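Local coordinates for probable diphthine synthase (Aeropyrum pernix, PDB 1WDE), which probably transfers methyl groups from S-adenosyl-L-methionine to the modified target histidine of translation elongation factor 2, forming diphthine on the way to diphthamide, at residues Phe134-Gly139 / Gly166-Ala171; Arg210-Leu215 / Val226-Ser231; Val141-Pro146 / Ile153-Arg158; Leu11-Gly16 / Arg115-Val120. All coordinates share one frame; numbering follows the deposited sequence.

Overall arrangement
Contact 4 comes first along the chain and joins strands 9-14 and 113-117 of the five-stranded parallel sheet; contacts 1, 2 and 3 all reach the mixed sheet. Contact 3 lies in sequence between the two segments of contact 1, and both belong to the beta-alpha-beta unit of strand 137-143, helix 153-165 and strand 168-173. Their centres are about 15 Å apart and they touch, Ala171 packing on Val141. Contact 2, last in the chain, forms the hairpin at the other border of that sheet, its centre about 31 Å from that of contact 4. The contacts thus sample both sheets of a tetrapyrrole-methylase-type fold, whose inferred S-adenosyl-L-methionine-binding residues are drawn from both halves.

Contact 1 (Phe134-Gly139 / Gly166-Ala171); sequences FYRFGG and GLHTTA
Arg136 and His168 meet at the start of two parallel neighbouring strands, an edge strand of the mixed sheet and its neighbour, which helix 153-165 connects in a beta-alpha-beta crossover. The Arg136 side chain can be followed outward. Its CB lies 3.6 Å from His168 CD2, obliquely to the imidazole, and CD passes NE2 of the same ring more loosely. The chain then bends at chi3 (69°), which sets NE beside Gly166, the residue that ends the preceding helix in a Schellman motif. NE and NH2 together grip Gly166 O side-on, at 3.2 Å for NE and 3.0 Å for NH2; NE approaches nearly along the C=O axis, whereas NH2 stands above the carbonyl plane. A water bridges NE and the same oxygen. His168 CE1 lies over one guanidinium face, toward its rim, while NH1 turns to a salt bridge with Glu257, whose other carboxylate oxygen bonds His168 NE2. An alanine in place of Arg136 would probably leave Gly166 O without its two-nitrogen clamp and Glu257 without the arginine half of its pairing. Backbone bonds fix the strands: His168 N to Arg136 O, and Gly138 N to His168 O. Beyond them, the edge of His168 points at the face of Phe137 in a T-shaped pair, planes 73° apart and centroids 5.4 Å apart. Gly138 packs against Leu167, where a side chain on Gly138 would clash with Leu167 CB. Next to the Phe137 ring, Thr170 OG1 bonds Arg127 and approaches Phe137 CD2 obliquely at 3.6 Å.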
loop_
_atom_site.group_PDB
_atom_site.type_symbol
_atom_site.label_atom_id
_atom_site.label_comp_id
_atom_site.label_asym_id
_atom_site.label_seq_id
_atom_site.Cartn_x
_atom_site.Cartn_y
_atom_site.Cartn_z
ATOM N N PHE A 134 -0.389 -11.915 -11.172
ATOM C CA PHE A 134 0.628 -11.520 -10.199
ATOM C C PHE A 134 1.883 -11.020 -10.912
ATOM O O PHE A 134 2.448 -9.999 -10.536
ATOM C CB PHE A 134 0.998 -12.723 -9.307
ATOM C CG PHE A 134 2.251 -12.521 -8.509
ATOM C CD1 PHE A 134 3.453 -13.086 -8.919
ATOM C CD2 PHE A 134 2.244 -11.714 -7.383
ATOM C CE1 PHE A 134 4.641 -12.836 -8.210
ATOM C CE2 PHE A 134 3.422 -11.459 -6.672
ATOM C CZ PHE A 134 4.619 -12.022 -7.093
ATOM N N TYR A 135 2.269 -11.713 -11.981
ATOM C CA TYR A 135 3.479 -11.390 -12.741
ATOM C C TYR A 135 3.478 -10.007 -13.387
ATOM O O TYR A 135 4.546 -9.459 -13.675
ATOM C CB TYR A 135 3.683 -12.428 -13.853
ATOM C CG TYR A 135 3.688 -13.849 -13.363
ATOM C CD1 TYR A 135 4.822 -14.392 -12.733
ATOM C CD2 TYR A 135 2.558 -14.653 -13.510
ATOM C CE1 TYR A 135 4.823 -15.693 -12.265
ATOM C CE2 TYR A 135 2.541 -15.955 -13.046
ATOM C CZ TYR A 135 3.674 -16.471 -12.427
ATOM O OH TYR A 135 3.650 -17.765 -11.992
ATOM N N ARG A 136 2.287 -9.450 -13.614
ATOM C CA ARG A 136 2.160 -8.162 -14.276
ATOM C C ARG A 136 2.095 -6.964 -13.370
ATOM O O ARG A 136 2.023 -5.835 -13.853
ATOM C CB ARG A 136 0.937 -8.154 -15.217
ATOM C CG ARG A 136 1.065 -9.127 -16.392
ATOM C CD ARG A 136 0.029 -8.858 -17.465
ATOM N NE ARG A 136 0.285 -7.602 -18.162
ATOM C CZ ARG A 136 -0.611 -6.991 -18.924
ATOM N NH1 ARG A 136 -1.819 -7.531 -19.069
ATOM N NH2 ARG A 136 -0.301 -5.858 -19.540
ATOM N N PHE A 137 2.088 -7.182 -12.059
ATOM C CA PHE A 137 2.070 -6.031 -11.167
ATOM C C PHE A 137 3.426 -5.375 -11.206
ATOM O O PHE A 137 4.468 -6.059 -11.174
ATOM C CB PHE A 137 1.721 -6.425 -9.728
ATOM C CG PHE A 137 0.245 -6.622 -9.517
ATOM C CD1 PHE A 137 -0.352 -7.842 -9.802
ATOM C CD2 PHE A 137 -0.565 -5.549 -9.153
ATOM C CE1 PHE A 137 -1.731 -7.999 -9.750
ATOM C CE2 PHE A 137 -1.974 -5.694 -9.097
ATOM C CZ PHE A 137 -2.547 -6.920 -9.404
ATOM N N GLY A 138 3.417 -4.050 -11.302
ATOM C CA GLY A 138 4.658 -3.302 -11.336
ATOM C C GLY A 138 4.872 -2.429 -10.106
ATOM O O GLY A 138 4.564 -2.833 -8.970
ATOM N N GLY A 139 5.418 -1.236 -10.328
ATOM C CA GLY A 139 5.685 -0.299 -9.245
ATOM C C GLY A 139 4.440 0.120 -8.462
ATOM O O GLY A 139 3.305 0.039 -8.963
ATOM N N GLY A 166 4.067 -2.383 -19.568
ATOM C CA GLY A 166 2.960 -3.327 -19.606
ATOM C C GLY A 166 2.631 -3.852 -18.208
ATOM O O GLY A 166 2.155 -4.983 -18.054
ATOM N N LEU A 167 2.876 -3.028 -17.190
ATOM C CA LEU A 167 2.657 -3.421 -15.804
ATOM C C LEU A 167 1.481 -2.710 -15.125
ATOM O O LEU A 167 1.215 -1.550 -15.397
ATOM C CB LEU A 167 3.923 -3.153 -14.986
ATOM C CG LEU A 167 5.245 -3.771 -15.472
ATOM C CD1 LEU A 167 6.399 -3.301 -14.587
ATOM C CD2 LEU A 167 5.133 -5.268 -15.438
ATOM N N HIS A 168 0.803 -3.424 -14.227
ATOM C CA HIS A 168 -0.335 -2.877 -13.478
ATOM C C HIS A 168 0.207 -2.061 -12.307
ATOM O O HIS A 168 1.150 -2.482 -11.616
ATOM C CB HIS A 168 -1.208 -3.988 -12.895
ATOM C CG HIS A 168 -1.662 -5.015 -13.883
ATOM N ND1 HIS A 168 -2.172 -4.688 -15.124
ATOM C CD2 HIS A 168 -1.811 -6.358 -13.757
ATOM C CE1 HIS A 168 -2.621 -5.783 -15.713
ATOM N NE2 HIS A 168 -2.415 -6.812 -14.904
ATOM N N THR A 169 -0.386 -0.896 -12.078
ATOM C CA THR A 169 0.047 -0.035 -10.989
ATOM C C THR A 169 -0.782 -0.283 -9.727
ATOM O O THR A 169 -2.004 -0.465 -9.781
ATOM C CB THR A 169 -0.121 1.463 -11.357
ATOM O OG1 THR A 169 0.690 1.782 -12.494
ATOM C CG2 THR A 169 0.292 2.344 -10.185
ATOM N N THR A 170 -0.116 -0.315 -8.587
ATOM C CA THR A 170 -0.844 -0.445 -7.345
ATOM C C THR A 170 -0.751 0.972 -6.795
ATOM O O THR A 170 0.340 1.534 -6.714
ATOM C CB THR A 170 -0.187 -1.428 -6.369
ATOM O OG1 THR A 170 -0.208 -2.755 -6.935
ATOM C CG2 THR A 170 -0.992 -1.439 -5.042
ATOM N N ALA A 171 -1.886 1.583 -6.479
ATOM C CA ALA A 171 -1.842 2.938 -5.954
ATOM C C ALA A 171 -2.456 2.955 -4.562
ATOM O O ALA A 171 -3.645 2.662 -4.366
ATOM C CB ALA A 171 -2.576 3.896 -6.889
HETATM O O HOH W 1 3.431 -7.283 -18.268
HETATM O O HOH W 2 1.599 -2.786 -8.726
#

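Contact 2 (Arg210-Leu215 / Val226-Ser231); sequences RLPSVL and VLYWSS
Ser213 and Trp229 face each other as a hydrogen-bonded pair of an antiparallel hairpin, strands 213-217 and 225-229, at the border of the mixed sheet. Of the backbone bonds, Ser213 N reaches Trp229 O at 2.9 Å and Trp229 N returns to Ser213 O; Leu215 and Leu227 repeat the reciprocal pair, the bond from Leu215 N to Leu227 O being almost straight (175°). Where the strands give way to loop, CA-H groups take over: Ser231 CA approaches Leu211 O at 3.2 Å, and Pro212 CA lies near the carbonyl oxygens of Trp229 and Ser230. A water donates to both Arg210 O and Ser230 O, closing the open end.

Apolar contacts divide between the two faces. On that of Val214 and Tyr228, the CG1 methyls of Val214 and Val226 press together at 3.5 Å, tighter than usual. Tyr228 has CG anti to the backbone N (chi1 179°), and the far end of its ring meets Pro212, OH lying 3.4 Å from CB; the hydroxyl also bonds Glu272 O. A valine in place of Tyr228 would probably open a gap beside Pro212 and leave Glu272 O without this partner. On the other face, Leu215 and Trp229 lie side by side, Leu215 CB being 3.8 Å from Trp229 CD1, and helix 232-236, which Ser231 caps through OG to Arg234 N, packs against Ser213 and Trp229. With Ser213 OG and Trp229 NE1 buried without a polar partner in the model, and the direct hydrogen bonds between the segments all of backbone type, the pairing appears to rest on the backbone and on apolar packing.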
loop_
_atom_site.group_PDB
_atom_site.type_symbol
_atom_site.label_atom_id
_atom_site.label_comp_id
_atom_site.label_asym_id
_atom_site.label_seq_id
_atom_site.Cartn_x
_atom_site.Cartn_y
_atom_site.Cartn_z
ATOM N N ARG A 210 -8.813 8.778 -18.273
ATOM C CA ARG A 210 -9.458 7.849 -19.198
ATOM C C ARG A 210 -9.190 6.351 -18.973
ATOM O O ARG A 210 -9.780 5.494 -19.641
ATOM C CB ARG A 210 -9.062 8.206 -20.621
ATOM C CG ARG A 210 -9.673 9.505 -21.141
ATOM C CD ARG A 210 -9.817 9.389 -22.652
ATOM N NE ARG A 210 -8.591 9.721 -23.346
ATOM C CZ ARG A 210 -8.236 9.252 -24.539
ATOM N NH1 ARG A 210 -9.001 8.391 -25.202
ATOM N NH2 ARG A 210 -7.127 9.692 -25.089
ATOM N N LEU A 211 -8.287 6.028 -18.057
ATOM C CA LEU A 211 -7.995 4.622 -17.770
ATOM C C LEU A 211 -8.973 4.010 -16.783
ATOM O O LEU A 211 -9.407 4.681 -15.853
ATOM C CB LEU A 211 -6.609 4.496 -17.146
ATOM C CG LEU A 211 -5.420 4.877 -18.017
ATOM C CD1 LEU A 211 -4.161 4.937 -17.155
ATOM C CD2 LEU A 211 -5.308 3.842 -19.136
ATOM N N PRO A 212 -9.312 2.722 -16.967
ATOM C CA PRO A 212 -10.222 2.030 -16.058
ATOM C C PRO A 212 -9.367 1.757 -14.817
ATOM O O PRO A 212 -8.135 1.921 -14.846
ATOM C CB PRO A 212 -10.566 0.744 -16.815
ATOM C CG PRO A 212 -9.283 0.445 -17.541
ATOM C CD PRO A 212 -8.908 1.835 -18.078
ATOM N N SER A 213 -10.002 1.359 -13.728
ATOM C CA SER A 213 -9.260 1.077 -12.507
ATOM C C SER A 213 -10.107 0.202 -11.619
ATOM O O SER A 213 -11.312 0.067 -11.839
ATOM C CB SER A 213 -8.888 2.381 -11.787
ATOM O OG SER A 213 -10.052 3.081 -11.350
ATOM N N VAL A 214 -9.476 -0.411 -10.623
ATOM C CA VAL A 214 -10.186 -1.293 -9.717
ATOM C C VAL A 214 -9.958 -0.737 -8.317
ATOM O O VAL A 214 -8.835 -0.401 -7.951
ATOM C CB VAL A 214 -9.636 -2.746 -9.811
ATOM C CG1 VAL A 214 -10.609 -3.727 -9.164
ATOM C CG2 VAL A 214 -9.394 -3.122 -11.280
ATOM N N LEU A 215 -11.037 -0.625 -7.558
ATOM C CA LEU A 215 -10.991 -0.116 -6.192
ATOM C C LEU A 215 -11.180 -1.362 -5.326
ATOM O O LEU A 215 -12.172 -2.070 -5.466
ATOM C CB LEU A 215 -12.137 0.885 -5.962
ATOM C CG LEU A 215 -12.163 1.515 -4.554
ATOM C CD1 LEU A 215 -10.993 2.476 -4.392
ATOM C CD2 LEU A 215 -13.480 2.265 -4.356
ATOM N N VAL A 226 -14.263 -5.906 -4.424
ATOM C CA VAL A 226 -13.543 -5.512 -5.642
ATOM C C VAL A 226 -14.536 -4.803 -6.564
ATOM O O VAL A 226 -15.475 -5.421 -7.070
ATOM C CB VAL A 226 -12.967 -6.744 -6.345
ATOM C CG1 VAL A 226 -12.347 -6.353 -7.716
ATOM C CG2 VAL A 226 -11.932 -7.409 -5.442
ATOM N N LEU A 227 -14.309 -3.510 -6.769
ATOM C CA LEU A 227 -15.182 -2.681 -7.580
ATOM C C LEU A 227 -14.501 -2.153 -8.832
ATOM O O LEU A 227 -13.488 -1.453 -8.768
ATOM C CB LEU A 227 -15.688 -1.495 -6.755
ATOM C CG LEU A 227 -16.514 -1.759 -5.489
ATOM C CD1 LEU A 227 -17.553 -2.838 -5.786
ATOM C CD2 LEU A 227 -15.614 -2.188 -4.346
ATOM N N TYR A 228 -15.078 -2.484 -9.975
ATOM C CA TYR A 228 -14.539 -2.040 -11.245
ATOM C C TYR A 228 -15.045 -0.640 -11.565
ATOM O O TYR A 228 -16.250 -0.376 -11.477
ATOM C CB TYR A 228 -14.971 -2.991 -12.359
ATOM C CG TYR A 228 -14.471 -2.569 -13.717
ATOM C CD1 TYR A 228 -13.174 -2.849 -14.110
ATOM C CD2 TYR A 228 -15.299 -1.890 -14.613
ATOM C CE1 TYR A 228 -12.701 -2.476 -15.361
ATOM C CE2 TYR A 228 -14.834 -1.505 -15.876
ATOM C CZ TYR A 228 -13.529 -1.808 -16.241
ATOM O OH TYR A 228 -13.046 -1.477 -17.488
ATOM N N TRP A 229 -14.122 0.256 -11.908
ATOM C CA TRP A 229 -14.477 1.622 -12.289
ATOM C C TRP A 229 -14.045 1.829 -13.738
ATOM O O TRP A 229 -12.846 1.799 -14.054
ATOM C CB TRP A 229 -13.808 2.638 -11.352
ATOM C CG TRP A 229 -14.488 2.675 -10.021
ATOM C CD1 TRP A 229 -14.293 1.817 -8.967
ATOM C CD2 TRP A 229 -15.589 3.520 -9.646
ATOM N NE1 TRP A 229 -15.209 2.071 -7.970
ATOM C CE2 TRP A 229 -16.012 3.112 -8.357
ATOM C CE3 TRP A 229 -16.260 4.579 -10.277
ATOM C CZ2 TRP A 229 -17.077 3.729 -7.687
ATOM C CZ3 TRP A 229 -17.321 5.192 -9.605
ATOM C CH2 TRP A 229 -17.714 4.761 -8.324
ATOM N N SER A 230 -15.026 2.055 -14.615
ATOM C CA SER A 230 -14.762 2.220 -16.043
ATOM C C SER A 230 -13.729 3.284 -16.384
ATOM O O SER A 230 -13.109 3.213 -17.434
ATOM C CB SER A 230 -16.087 2.477 -16.804
ATOM O OG SER A 230 -16.688 3.700 -16.408
ATOM N N SER A 231 -13.531 4.267 -15.503
ATOM C CA SER A 231 -12.539 5.323 -15.735
ATOM C C SER A 231 -12.161 5.962 -14.395
ATOM O O SER A 231 -12.978 6.005 -13.474
ATOM C CB SER A 231 -13.112 6.413 -16.661
ATOM O OG SER A 231 -14.085 7.195 -15.975
HETATM O O HOH W 3 -11.919 4.201 -19.597
#

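Contact 3 (Val141-Pro146 / Ile153-Arg158); sequences VTLPGP and ISVARR
Val155 turns CG1 anti to its backbone N (chi1 161°) and Val141 places its CG1 anti to the carbonyl carbon (chi1 -58°), an arrangement in which the two branched side chains cross at a slant. Val155 CG1 does most of the touching: it lies 4.0 Å from Val141 CB, equally near Val141 CG2, and it also meets CD2 of Leu143, whose side chain stands at about a right angle to that of Val155. The other methyl of Val155, CG2, rests 3.9 Å from the backbone oxygen of Thr142. No hydrogen bond joins the two segments. Strand 141-143 and helix 153-158 are successive parts of a beta-alpha-beta unit, and the helix runs over the sheet with the segment axes 8.9 Å apart at closest and their directions 134° apart. One turn after Val155, Arg158 slides past Val141 in the opposite sense. Its CB is 3.9 Å from Val141 CG1, and NH1 of the bent chain lies 4.0 Å from Val141 CG1 and makes a weak hydrogen bond to Thr140 O. Val141 is paired through its backbone with Thr170 and Leu172 of strand 168-173, and Leu143 also touches Leu191 of helix 184-202.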
loop_
_atom_site.group_PDB
_atom_site.type_symbol
_atom_site.label_atom_id
_atom_site.label_comp_id
_atom_site.label_asym_id
_atom_site.label_seq_id
_atom_site.Cartn_x
_atom_site.Cartn_y
_atom_site.Cartn_z
ATOM N N VAL A 141 2.713 3.237 -6.012
ATOM C CA VAL A 141 2.828 4.661 -5.672
ATOM C C VAL A 141 1.832 4.962 -4.550
ATOM O O VAL A 141 0.961 4.146 -4.262
ATOM C CB VAL A 141 2.480 5.554 -6.877
ATOM C CG1 VAL A 141 3.392 5.220 -8.063
ATOM C CG2 VAL A 141 1.016 5.348 -7.260
ATOM N N THR A 142 1.978 6.109 -3.898
ATOM C CA THR A 142 1.032 6.479 -2.846
ATOM C C THR A 142 0.406 7.805 -3.278
ATOM O O THR A 142 1.122 8.727 -3.641
ATOM C CB THR A 142 1.728 6.667 -1.481
ATOM O OG1 THR A 142 2.385 5.447 -1.118
ATOM C CG2 THR A 142 0.673 7.000 -0.378
ATOM N N LEU A 143 -0.922 7.900 -3.271
ATOM C CA LEU A 143 -1.573 9.149 -3.676
ATOM C C LEU A 143 -1.661 10.010 -2.414
ATOM O O LEU A 143 -2.356 9.662 -1.459
ATOM C CB LEU A 143 -2.961 8.855 -4.264
ATOM C CG LEU A 143 -2.965 7.825 -5.406
ATOM C CD1 LEU A 143 -4.377 7.684 -5.968
ATOM C CD2 LEU A 143 -1.972 8.260 -6.499
ATOM N N PRO A 144 -0.936 11.139 -2.392
ATOM C CA PRO A 144 -0.908 12.056 -1.247
ATOM C C PRO A 144 -2.209 12.790 -0.978
ATOM O O PRO A 144 -2.979 13.085 -1.897
ATOM C CB PRO A 144 0.219 13.021 -1.613
ATOM C CG PRO A 144 0.059 13.140 -3.120
ATOM C CD PRO A 144 -0.182 11.698 -3.536
ATOM N N GLY A 145 -2.459 13.075 0.292
ATOM C CA GLY A 145 -3.653 13.823 0.639
ATOM C C GLY A 145 -3.349 15.297 0.427
ATOM O O GLY A 145 -2.187 15.663 0.247
ATOM N N PRO A 146 -4.362 16.172 0.433
ATOM C CA PRO A 146 -4.109 17.603 0.233
ATOM C C PRO A 146 -3.333 18.258 1.368
ATOM O O PRO A 146 -2.861 19.382 1.227
ATOM C CB PRO A 146 -5.515 18.184 0.080
ATOM C CG PRO A 146 -6.342 17.280 0.945
ATOM C CD PRO A 146 -5.806 15.909 0.567
ATOM N N ILE A 153 3.322 15.071 -9.277
ATOM C CA ILE A 153 3.759 14.947 -10.668
ATOM C C ILE A 153 4.677 13.730 -10.883
ATOM O O ILE A 153 4.532 12.982 -11.851
ATOM C CB ILE A 153 4.473 16.242 -11.136
ATOM C CG1 ILE A 153 3.479 17.406 -11.114
ATOM C CG2 ILE A 153 5.003 16.075 -12.543
ATOM C CD1 ILE A 153 4.074 18.732 -11.565
ATOM N N SER A 154 5.627 13.522 -9.983
ATOM C CA SER A 154 6.506 12.376 -10.144
ATOM C C SER A 154 5.671 11.099 -10.004
ATOM O O SER A 154 5.984 10.082 -10.614
ATOM C CB SER A 154 7.619 12.408 -9.106
ATOM O OG SER A 154 7.076 12.259 -7.813
ATOM N N VAL A 155 4.595 11.160 -9.219
ATOM C CA VAL A 155 3.737 9.996 -9.036
ATOM C C VAL A 155 3.009 9.619 -10.328
ATOM O O VAL A 155 2.913 8.431 -10.663
ATOM C CB VAL A 155 2.716 10.228 -7.913
ATOM C CG1 VAL A 155 1.554 9.239 -8.041
ATOM C CG2 VAL A 155 3.408 10.042 -6.572
ATOM N N ALA A 156 2.508 10.623 -11.055
ATOM C CA ALA A 156 1.808 10.370 -12.317
ATOM C C ALA A 156 2.797 9.700 -13.268
ATOM O O ALA A 156 2.484 8.685 -13.881
ATOM C CB ALA A 156 1.276 11.685 -12.925
ATOM N N ARG A 157 3.997 10.265 -13.385
ATOM C CA ARG A 157 5.011 9.671 -14.253
ATOM C C ARG A 157 5.298 8.196 -13.939
ATOM O O ARG A 157 5.442 7.399 -14.854
ATOM C CB ARG A 157 6.320 10.461 -14.180
ATOM C CG ARG A 157 7.490 9.797 -14.917
ATOM C CD ARG A 157 8.615 10.798 -15.126
ATOM N NE ARG A 157 9.793 10.219 -15.757
ATOM C CZ ARG A 157 10.761 9.585 -15.102
ATOM N NH1 ARG A 157 10.696 9.434 -13.783
ATOM N NH2 ARG A 157 11.818 9.133 -15.763
ATOM N N ARG A 158 5.394 7.821 -12.663
ATOM C CA ARG A 158 5.687 6.421 -12.365
ATOM C C ARG A 158 4.555 5.528 -12.873
ATOM O O ARG A 158 4.769 4.373 -13.272
ATOM C CB ARG A 158 5.932 6.211 -10.863
ATOM C CG ARG A 158 7.221 6.860 -10.353
ATOM C CD ARG A 158 7.677 6.212 -9.034
ATOM N NE ARG A 158 7.956 4.779 -9.202
ATOM C CZ ARG A 158 7.682 3.845 -8.287
ATOM N NH1 ARG A 158 7.128 4.181 -7.125
ATOM N NH2 ARG A 158 7.920 2.562 -8.543
#

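Contact 4 (Leu11-Gly16 / Arg115-Val120); sequences LLVGWG and RYIPGV
The Tyr116 ring has Leu12 O at its edge, in plane, with Tyr116 CD1 4.0 Å from that oxygen, and Pro118 CD over the centre of one face. The phenol hydroxyl bonds Asp93. Leu12 O itself accepts from Ile117 N at 2.9 Å, the donor tilted from the carbonyl plane. Leu12 N to Arg115 O and Gly14 N to Ile117 O complete the regular backbone pairing. On the sheet face of Leu11 and Val13, side chains lie alongside their neighbours and point the same way: Leu11 CD2 rests 3.7 Å from both CB and CG of Arg115, and Val13 CG1 is 4.1 Å from Ile117 CB. Further along, the backbones close up at glycines. Gly14 and Gly119 have CA atoms 3.9 Å apart, where a side chain on either would clash with the opposite backbone, and Gly16 CA makes a CA-H contact of 3.3 Å to Val120 O. Asp93, which also accepts from Gly119 N, and Ser121 are inferred S-adenosyl-L-methionine-binding residues, so this pairing of parallel strands 9-14 and 113-117, with glycine-containing segments toward their C-terminal ends, is consistent with the cofactor site of a tetrapyrrole-methylase-type fold.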
loop_
_atom_site.group_PDB
_atom_site.type_symbol
_atom_site.label_atom_id
_atom_site.label_comp_id
_atom_site.label_asym_id
_atom_site.label_seq_id
_atom_site.Cartn_x
_atom_site.Cartn_y
_atom_site.Cartn_z
ATOM N N LEU A 11 12.662 -7.964 16.744
ATOM C CA LEU A 11 11.710 -8.747 15.978
ATOM C C LEU A 11 10.771 -7.794 15.261
ATOM O O LEU A 11 10.018 -7.070 15.913
ATOM C CB LEU A 11 10.892 -9.655 16.901
ATOM C CG LEU A 11 11.654 -10.585 17.850
ATOM C CD1 LEU A 11 10.663 -11.516 18.575
ATOM C CD2 LEU A 11 12.664 -11.397 17.058
ATOM N N LEU A 12 10.839 -7.769 13.929
ATOM C CA LEU A 12 9.946 -6.926 13.125
ATOM C C LEU A 12 8.838 -7.872 12.712
ATOM O O LEU A 12 9.011 -8.677 11.801
ATOM C CB LEU A 12 10.657 -6.368 11.889
ATOM C CG LEU A 12 11.574 -5.164 12.099
ATOM C CD1 LEU A 12 11.886 -4.554 10.744
ATOM C CD2 LEU A 12 10.896 -4.135 12.979
ATOM N N VAL A 13 7.698 -7.757 13.382
ATOM C CA VAL A 13 6.584 -8.666 13.166
ATOM C C VAL A 13 5.352 -8.136 12.416
ATOM O O VAL A 13 4.746 -7.142 12.820
ATOM C CB VAL A 13 6.115 -9.194 14.544
ATOM C CG1 VAL A 13 5.159 -10.365 14.374
ATOM C CG2 VAL A 13 7.335 -9.594 15.386
ATOM N N GLY A 14 4.978 -8.819 11.336
ATOM C CA GLY A 14 3.784 -8.435 10.599
ATOM C C GLY A 14 2.618 -9.137 11.292
ATOM O O GLY A 14 2.645 -10.347 11.509
ATOM N N TRP A 15 1.592 -8.382 11.651
ATOM C CA TRP A 15 0.438 -8.927 12.350
ATOM C C TRP A 15 -0.778 -9.255 11.458
ATOM O O TRP A 15 -1.768 -9.797 11.939
ATOM C CB TRP A 15 0.008 -7.931 13.429
ATOM C CG TRP A 15 -0.619 -8.556 14.641
ATOM C CD1 TRP A 15 -1.899 -8.395 15.075
ATOM C CD2 TRP A 15 0.025 -9.418 15.592
ATOM N NE1 TRP A 15 -2.097 -9.102 16.242
ATOM C CE2 TRP A 15 -0.935 -9.739 16.580
ATOM C CE3 TRP A 15 1.317 -9.951 15.703
ATOM C CZ2 TRP A 15 -0.645 -10.571 17.668
ATOM C CZ3 TRP A 15 1.610 -10.781 16.784
ATOM C CH2 TRP A 15 0.626 -11.083 17.755
ATOM N N GLY A 16 -0.705 -8.961 10.165
ATOM C CA GLY A 16 -1.867 -9.201 9.316
ATOM C C GLY A 16 -2.727 -7.946 9.434
ATOM O O GLY A 16 -2.487 -7.129 10.318
ATOM N N ARG A 115 15.238 -10.275 13.219
ATOM C CA ARG A 115 14.403 -11.335 12.654
ATOM C C ARG A 115 13.180 -10.665 12.024
ATOM O O ARG A 115 12.502 -9.853 12.663
ATOM C CB ARG A 115 13.937 -12.300 13.746
ATOM C CG ARG A 115 15.046 -12.863 14.599
ATOM C CD ARG A 115 15.838 -13.898 13.847
ATOM N NE ARG A 115 15.221 -15.219 13.914
ATOM C CZ ARG A 115 15.646 -16.263 13.207
ATOM N NH1 ARG A 115 15.046 -17.443 13.313
ATOM N NH2 ARG A 115 16.665 -16.117 12.373
ATOM N N TYR A 116 12.913 -10.994 10.769
ATOM C CA TYR A 116 11.763 -10.429 10.072
ATOM C C TYR A 116 10.691 -11.512 10.050
ATOM O O TYR A 116 10.858 -12.547 9.405
ATOM C CB TYR A 116 12.172 -10.003 8.645
ATOM C CG TYR A 116 11.034 -9.957 7.633
ATOM C CD1 TYR A 116 9.776 -9.457 7.976
ATOM C CD2 TYR A 116 11.225 -10.401 6.334
ATOM C CE1 TYR A 116 8.742 -9.411 7.040
ATOM C CE2 TYR A 116 10.197 -10.354 5.389
ATOM C CZ TYR A 116 8.963 -9.865 5.754
ATOM O OH TYR A 116 7.939 -9.863 4.835
ATOM N N ILE A 117 9.606 -11.291 10.792
ATOM C CA ILE A 117 8.518 -12.270 10.818
ATOM C C ILE A 117 7.441 -11.723 9.875
ATOM O O ILE A 117 6.823 -10.710 10.163
ATOM C CB ILE A 117 7.924 -12.437 12.235
ATOM C CG1 ILE A 117 9.039 -12.798 13.230
ATOM C CG2 ILE A 117 6.853 -13.555 12.216
ATOM C CD1 ILE A 117 9.852 -14.009 12.802
ATOM N N PRO A 118 7.213 -12.390 8.734
ATOM C CA PRO A 118 6.192 -11.861 7.816
ATOM C C PRO A 118 4.723 -11.933 8.242
ATOM O O PRO A 118 4.327 -12.778 9.053
ATOM C CB PRO A 118 6.455 -12.611 6.505
ATOM C CG PRO A 118 7.231 -13.822 6.887
ATOM C CD PRO A 118 8.037 -13.436 8.103
ATOM N N GLY A 119 3.933 -11.001 7.708
ATOM C CA GLY A 119 2.506 -10.968 7.980
ATOM C C GLY A 119 1.781 -10.775 6.655
ATOM O O GLY A 119 2.394 -10.320 5.680
ATOM N N VAL A 120 0.501 -11.127 6.580
ATOM C CA VAL A 120 -0.239 -10.907 5.331
ATOM C C VAL A 120 -0.516 -9.406 5.223
ATOM O O VAL A 120 -1.124 -8.820 6.131
ATOM C CB VAL A 120 -1.599 -11.649 5.302
ATOM C CG1 VAL A 120 -2.368 -11.273 4.027
ATOM C CG2 VAL A 120 -1.385 -13.161 5.337
#